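Local coordinates for protein stress response kinase A (PDB 1ZYL) that phosphorylates itself and other proteins on serine and threonine using ATP, and probably protects the bacterium from stress linked to reactive oxygen species, at residues A[73-78]-A[84-89]; A[107-112]-A[212-217]. All coordinates share one frame; numbering follows the deposited sequence.

In the fold
Both contacts lie on the same side of the chain's centre, their own centres 12 Å apart, where the two lobes of a protein-kinase-like fold meet. They follow in series: contact 1 folds the loop 84-89 back onto helix 64-79, then strands 96-98 and 101-107 of the five-stranded N-lobe sheet follow, and contact 2 sets the linker 107-112 against strand 213-215 of the C-lobe, about a hundred residues later. The two touch directly. Ala85 packs on Val109, Ala86 O lies against the Pro107 ring, and Val84 reaches the backbone of Phe215. The helix, the interlobe linker and the segment leading to Asp217, an inferred magnesium ligand, are thus neighbours.

Contact 1. Residues A[73-78]-A[84-89]; sequences FALQLV and VAAPVA
Ala86 sets its methyl group between Val78 and Leu75 of the helix, with CB 3.5 Å from Val78 CG2 and 3.8 Å from Leu75 CD1. They come from neighbouring turns, and the small side chain lets the loop backbone run close to the helix; Leu75 and Ala86 have their CA atoms 5.1 Å apart. Val84 makes a second apolar cluster nearer the end of the helix. With CG1 anti to the carbonyl carbon (chi1 -60°) and turned toward Leu77 CD2, CG2 falls between the backbone N and that carbon, 4.0 Å from Leu77 CB and touching Val78 CG2. The arrangement belongs to the N-lobe of the kinase-like fold, where helix 64-79 probably corresponds to helix C and the chain turns back across it on the way to strand 96-98. Leu77 continues inward from the cluster: its CD2 sits 3.9 Å above the Phe73 ring, toward the rim, and the side chain meets Met132 and Thr135 of helix 119-136. Later in the loop, Pro87 CD meets Ala74 CB, and the proline ring rests on Ala104 and Phe106 of strand 101-107. Polar contacts are confined to backbone oxygens, Val84 CG2 lying 3.9 Å from Ala74 O.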
loop_
_atom_site.group_PDB
_atom_site.type_symbol
_atom_site.label_atom_id
_atom_site.label_comp_id
_atom_site.label_asym_id
_atom_site.label_seq_id
_atom_site.Cartn_x
_atom_site.Cartn_y
_atom_site.Cartn_z
ATOM N N PHE A 73 -0.155 -6.291 14.638
ATOM C CA PHE A 73 -1.314 -5.521 14.215
ATOM C C PHE A 73 -2.390 -6.436 13.629
ATOM O O PHE A 73 -3.531 -6.431 14.083
ATOM C CB PHE A 73 -0.888 -4.467 13.190
ATOM C CG PHE A 73 -1.951 -3.447 12.876
ATOM C CD1 PHE A 73 -1.870 -2.689 11.716
ATOM C CD2 PHE A 73 -3.013 -3.228 13.744
ATOM C CE1 PHE A 73 -2.831 -1.730 11.426
ATOM C CE2 PHE A 73 -3.980 -2.268 13.463
ATOM C CZ PHE A 73 -3.889 -1.517 12.302
ATOM N N ALA A 74 -2.025 -7.232 12.631
ATOM C CA ALA A 74 -2.978 -8.145 12.008
ATOM C C ALA A 74 -3.638 -9.045 13.040
ATOM O O ALA A 74 -4.856 -9.206 13.048
ATOM C CB ALA A 74 -2.283 -8.999 10.962
ATOM N N LEU A 75 -2.827 -9.627 13.916
ATOM C CA LEU A 75 -3.332 -10.527 14.942
ATOM C C LEU A 75 -4.281 -9.809 15.890
ATOM O O LEU A 75 -5.343 -10.332 16.216
ATOM C CB LEU A 75 -2.172 -11.131 15.732
ATOM C CG LEU A 75 -2.428 -12.540 16.268
ATOM C CD1 LEU A 75 -2.083 -13.557 15.177
ATOM C CD2 LEU A 75 -1.586 -12.786 17.520
ATOM N N GLN A 76 -3.898 -8.614 16.335
ATOM C CA GLN A 76 -4.737 -7.830 17.239
ATOM C C GLN A 76 -6.029 -7.431 16.536
ATOM O O GLN A 76 -7.117 -7.517 17.107
ATOM C CB GLN A 76 -3.993 -6.576 17.708
ATOM C CG GLN A 76 -4.871 -5.568 18.442
ATOM C CD GLN A 76 -4.073 -4.494 19.167
ATOM O OE1 GLN A 76 -2.987 -4.101 18.730
ATOM N NE2 GLN A 76 -4.618 -4.001 20.272
ATOM N N LEU A 77 -5.897 -6.999 15.290
ATOM C CA LEU A 77 -7.041 -6.588 14.489
ATOM C C LEU A 77 -8.084 -7.714 14.422
ATOM O O LEU A 77 -9.293 -7.461 14.438
ATOM C CB LEU A 77 -6.557 -6.217 13.085
ATOM C CG LEU A 77 -7.111 -4.958 12.415
ATOM C CD1 LEU A 77 -7.114 -3.808 13.397
ATOM C CD2 LEU A 77 -6.261 -4.613 11.190
ATOM N N VAL A 78 -7.614 -8.955 14.345
ATOM C CA VAL A 78 -8.515 -10.101 14.287
ATOM C C VAL A 78 -9.281 -10.153 15.604
ATOM O O VAL A 78 -10.499 -10.334 15.619
ATOM C CB VAL A 78 -7.734 -11.426 14.106
ATOM C CG1 VAL A 78 -8.689 -12.581 13.933
ATOM C CG2 VAL A 78 -6.830 -11.332 12.911
ATOM N N VAL A 84 -9.567 -9.389 8.323
ATOM C CA VAL A 84 -8.204 -9.512 7.817
ATOM C C VAL A 84 -7.707 -10.907 8.162
ATOM O O VAL A 84 -8.206 -11.527 9.093
ATOM C CB VAL A 84 -7.256 -8.473 8.463
ATOM C CG1 VAL A 84 -7.740 -7.068 8.174
ATOM C CG2 VAL A 84 -7.167 -8.702 9.956
ATOM N N ALA A 85 -6.735 -11.414 7.420
ATOM C CA ALA A 85 -6.211 -12.739 7.718
ATOM C C ALA A 85 -4.871 -12.634 8.435
ATOM O O ALA A 85 -3.883 -12.165 7.878
ATOM C CB ALA A 85 -6.062 -13.549 6.445
ATOM N N ALA A 86 -4.847 -13.064 9.687
ATOM C CA ALA A 86 -3.625 -13.017 10.467
ATOM C C ALA A 86 -2.736 -14.183 10.058
ATOM O O ALA A 86 -3.225 -15.233 9.644
ATOM C CB ALA A 86 -3.953 -13.102 11.951
ATOM N N PRO A 87 -1.413 -14.007 10.147
ATOM C CA PRO A 87 -0.496 -15.088 9.777
ATOM C C PRO A 87 -0.592 -16.221 10.798
ATOM O O PRO A 87 -0.824 -15.968 11.978
ATOM C CB PRO A 87 0.858 -14.399 9.801
ATOM C CG PRO A 87 0.672 -13.362 10.877
ATOM C CD PRO A 87 -0.675 -12.802 10.562
ATOM N N VAL A 88 -0.427 -17.462 10.345
ATOM C CA VAL A 88 -0.494 -18.621 11.239
ATOM C C VAL A 88 0.746 -18.737 12.119
ATOM O O VAL A 88 1.848 -18.381 11.707
ATOM C CB VAL A 88 -0.618 -19.933 10.455
ATOM C CG1 VAL A 88 -0.449 -21.115 11.396
ATOM C CG2 VAL A 88 -1.965 -20.000 9.763
ATOM N N ALA A 89 0.569 -19.248 13.331
ATOM C CA ALA A 89 1.696 -19.404 14.243
ATOM C C ALA A 89 2.275 -20.808 14.138
ATOM O O ALA A 89 1.552 -21.782 13.915
ATOM C CB ALA A 89 1.256 -19.120 15.672
#

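Contact 2. Residues A[107-112]-A[212-217]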
loop_
_atom_site.group_PDB
_atom_site.type_symbol
_atom_site.label_atom_id
_atom_site.label_comp_id
_atom_site.label_asym_id
_atom_site.label_seq_id
_atom_site.Cartn_x
_atom_site.Cartn_y
_atom_site.Cartn_z
ATOM N N PRO A 107 -4.018 -17.933 5.975
ATOM C CA PRO A 107 -5.195 -18.723 5.605
ATOM C C PRO A 107 -5.794 -18.179 4.317
ATOM O O PRO A 107 -6.394 -17.108 4.324
ATOM C CB PRO A 107 -6.137 -18.511 6.785
ATOM C CG PRO A 107 -5.210 -18.246 7.930
ATOM C CD PRO A 107 -4.183 -17.345 7.317
ATOM N N SER A 108 -5.631 -18.900 3.212
ATOM C CA SER A 108 -6.191 -18.434 1.948
ATOM C C SER A 108 -7.633 -18.017 2.206
ATOM O O SER A 108 -8.487 -18.838 2.550
ATOM C CB SER A 108 -6.140 -19.533 0.889
ATOM O OG SER A 108 -6.679 -19.069 -0.336
ATOM N N VAL A 109 -7.885 -16.723 2.047
ATOM C CA VAL A 109 -9.198 -16.140 2.288
ATOM C C VAL A 109 -10.262 -16.480 1.240
ATOM O O VAL A 109 -11.310 -17.029 1.578
ATOM C CB VAL A 109 -9.081 -14.600 2.409
ATOM C CG1 VAL A 109 -10.423 -13.996 2.782
ATOM C CG2 VAL A 109 -8.023 -14.242 3.446
ATOM N N GLY A 110 -9.996 -16.156 -0.022
ATOM C CA GLY A 110 -10.967 -16.429 -1.070
ATOM C C GLY A 110 -11.962 -15.287 -1.172
ATOM O O GLY A 110 -11.825 -14.290 -0.467
ATOM N N GLY A 111 -12.959 -15.418 -2.043
ATOM C CA GLY A 111 -13.945 -14.358 -2.186
ATOM C C GLY A 111 -13.914 -13.639 -3.527
ATOM O O GLY A 111 -12.950 -13.756 -4.284
ATOM N N ARG A 112 -14.969 -12.880 -3.819
ATOM C CA ARG A 112 -15.066 -12.152 -5.079
ATOM C C ARG A 112 -14.385 -10.790 -5.072
ATOM O O ARG A 112 -13.771 -10.378 -4.088
ATOM C CB ARG A 112 -16.536 -11.966 -5.486
ATOM C CG ARG A 112 -17.205 -13.201 -6.081
ATOM C CD ARG A 112 -17.450 -14.285 -5.041
ATOM N NE ARG A 112 -18.436 -13.878 -4.044
ATOM C CZ ARG A 112 -18.803 -14.621 -3.006
ATOM N NH1 ARG A 112 -18.266 -15.820 -2.820
ATOM N NH2 ARG A 112 -19.708 -14.163 -2.150
ATOM N N GLY A 212 -19.382 -9.539 2.890
ATOM C CA GLY A 212 -18.649 -8.738 3.849
ATOM C C GLY A 212 -17.305 -8.363 3.249
ATOM O O GLY A 212 -16.788 -9.085 2.396
ATOM N N PRO A 213 -16.728 -7.220 3.642
ATOM C CA PRO A 213 -15.429 -6.855 3.075
ATOM C C PRO A 213 -14.359 -7.637 3.803
ATOM O O PRO A 213 -14.559 -8.063 4.939
ATOM C CB PRO A 213 -15.317 -5.362 3.374
ATOM C CG PRO A 213 -16.731 -4.919 3.505
ATOM C CD PRO A 213 -17.355 -6.053 4.280
ATOM N N MET A 214 -13.230 -7.832 3.143
ATOM C CA MET A 214 -12.110 -8.535 3.746
ATOM C C MET A 214 -10.863 -7.849 3.241
ATOM O O MET A 214 -10.576 -7.895 2.046
ATOM C CB MET A 214 -12.087 -10.000 3.323
ATOM C CG MET A 214 -13.301 -10.784 3.748
ATOM S SD MET A 214 -13.184 -12.461 3.149
ATOM C CE MET A 214 -13.293 -12.187 1.376
ATOM N N PHE A 215 -10.134 -7.200 4.138
ATOM C CA PHE A 215 -8.923 -6.512 3.739
ATOM C C PHE A 215 -7.747 -7.466 3.668
ATOM O O PHE A 215 -7.539 -8.299 4.555
ATOM C CB PHE A 215 -8.638 -5.357 4.699
ATOM C CG PHE A 215 -9.770 -4.395 4.798
ATOM C CD1 PHE A 215 -10.822 -4.633 5.671
ATOM C CD2 PHE A 215 -9.847 -3.311 3.935
ATOM C CE1 PHE A 215 -11.939 -3.811 5.674
ATOM C CE2 PHE A 215 -10.961 -2.483 3.929
ATOM C CZ PHE A 215 -12.007 -2.733 4.798
ATOM N N VAL A 216 -6.986 -7.358 2.589
ATOM C CA VAL A 216 -5.833 -8.216 2.415
ATOM C C VAL A 216 -4.594 -7.385 2.164
ATOM O O VAL A 216 -4.673 -6.276 1.623
ATOM C CB VAL A 216 -6.020 -9.191 1.223
ATOM C CG1 VAL A 216 -7.112 -10.181 1.537
ATOM C CG2 VAL A 216 -6.365 -8.423 -0.042
ATOM N N ASP A 217 -3.455 -7.925 2.588
ATOM C CA ASP A 217 -2.166 -7.286 2.377
ATOM C C ASP A 217 -1.868 -6.095 3.284
ATOM O O ASP A 217 -2.213 -4.961 2.956
ATOM C CB ASP A 217 -2.053 -6.848 0.912
ATOM C CG ASP A 217 -0.629 -6.862 0.407
ATOM O OD1 ASP A 217 0.293 -6.743 1.245
ATOM O OD2 ASP A 217 -0.431 -6.979 -0.826
#
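Met214 brings the end of its side chain up to the tip of Val109, the methionine sulfur and CE methyl both lying against the valine CG1 methyl. The pair bridges two parts of the kinase-like fold: 107-112 is the linker that carries the chain out of the N-lobe sheet toward the C-lobe, and 213-215 is one of the two outer strands of a small C-lobe sheet, with 207-209 in the middle and 112-113 on its far side. In kinases of this fold the linker borders the adenine pocket, whose floor usually comes from the strand after the metal-binding Asn; Leu208 probably corresponds, and Met214 lies beside it, against the linker. Val109 points CG1 anti to its backbone N (chi1 -175°), which carries that methyl to the thioether, 3.7 Å from Met214 CE. On the other side Met214 extends from the strand and bends only at its last torsion (chi3 -66°), bringing CE up to Gly110 O. The linker is also tied down at Val109 O, which accepts a hydrogen bond from Arg210 NH1, while Arg112 pairs through its backbone with Trp209. Beyond the strand, Val216, the residue before Asp217, bonds through its backbone to Asn206; Asn206 and Asp217 are both inferred to bind magnesium, and Asp217 is also an inferred active-site residue. The methionine's reach ends at Gly111, with CE 4.2 Å from Gly111 CA.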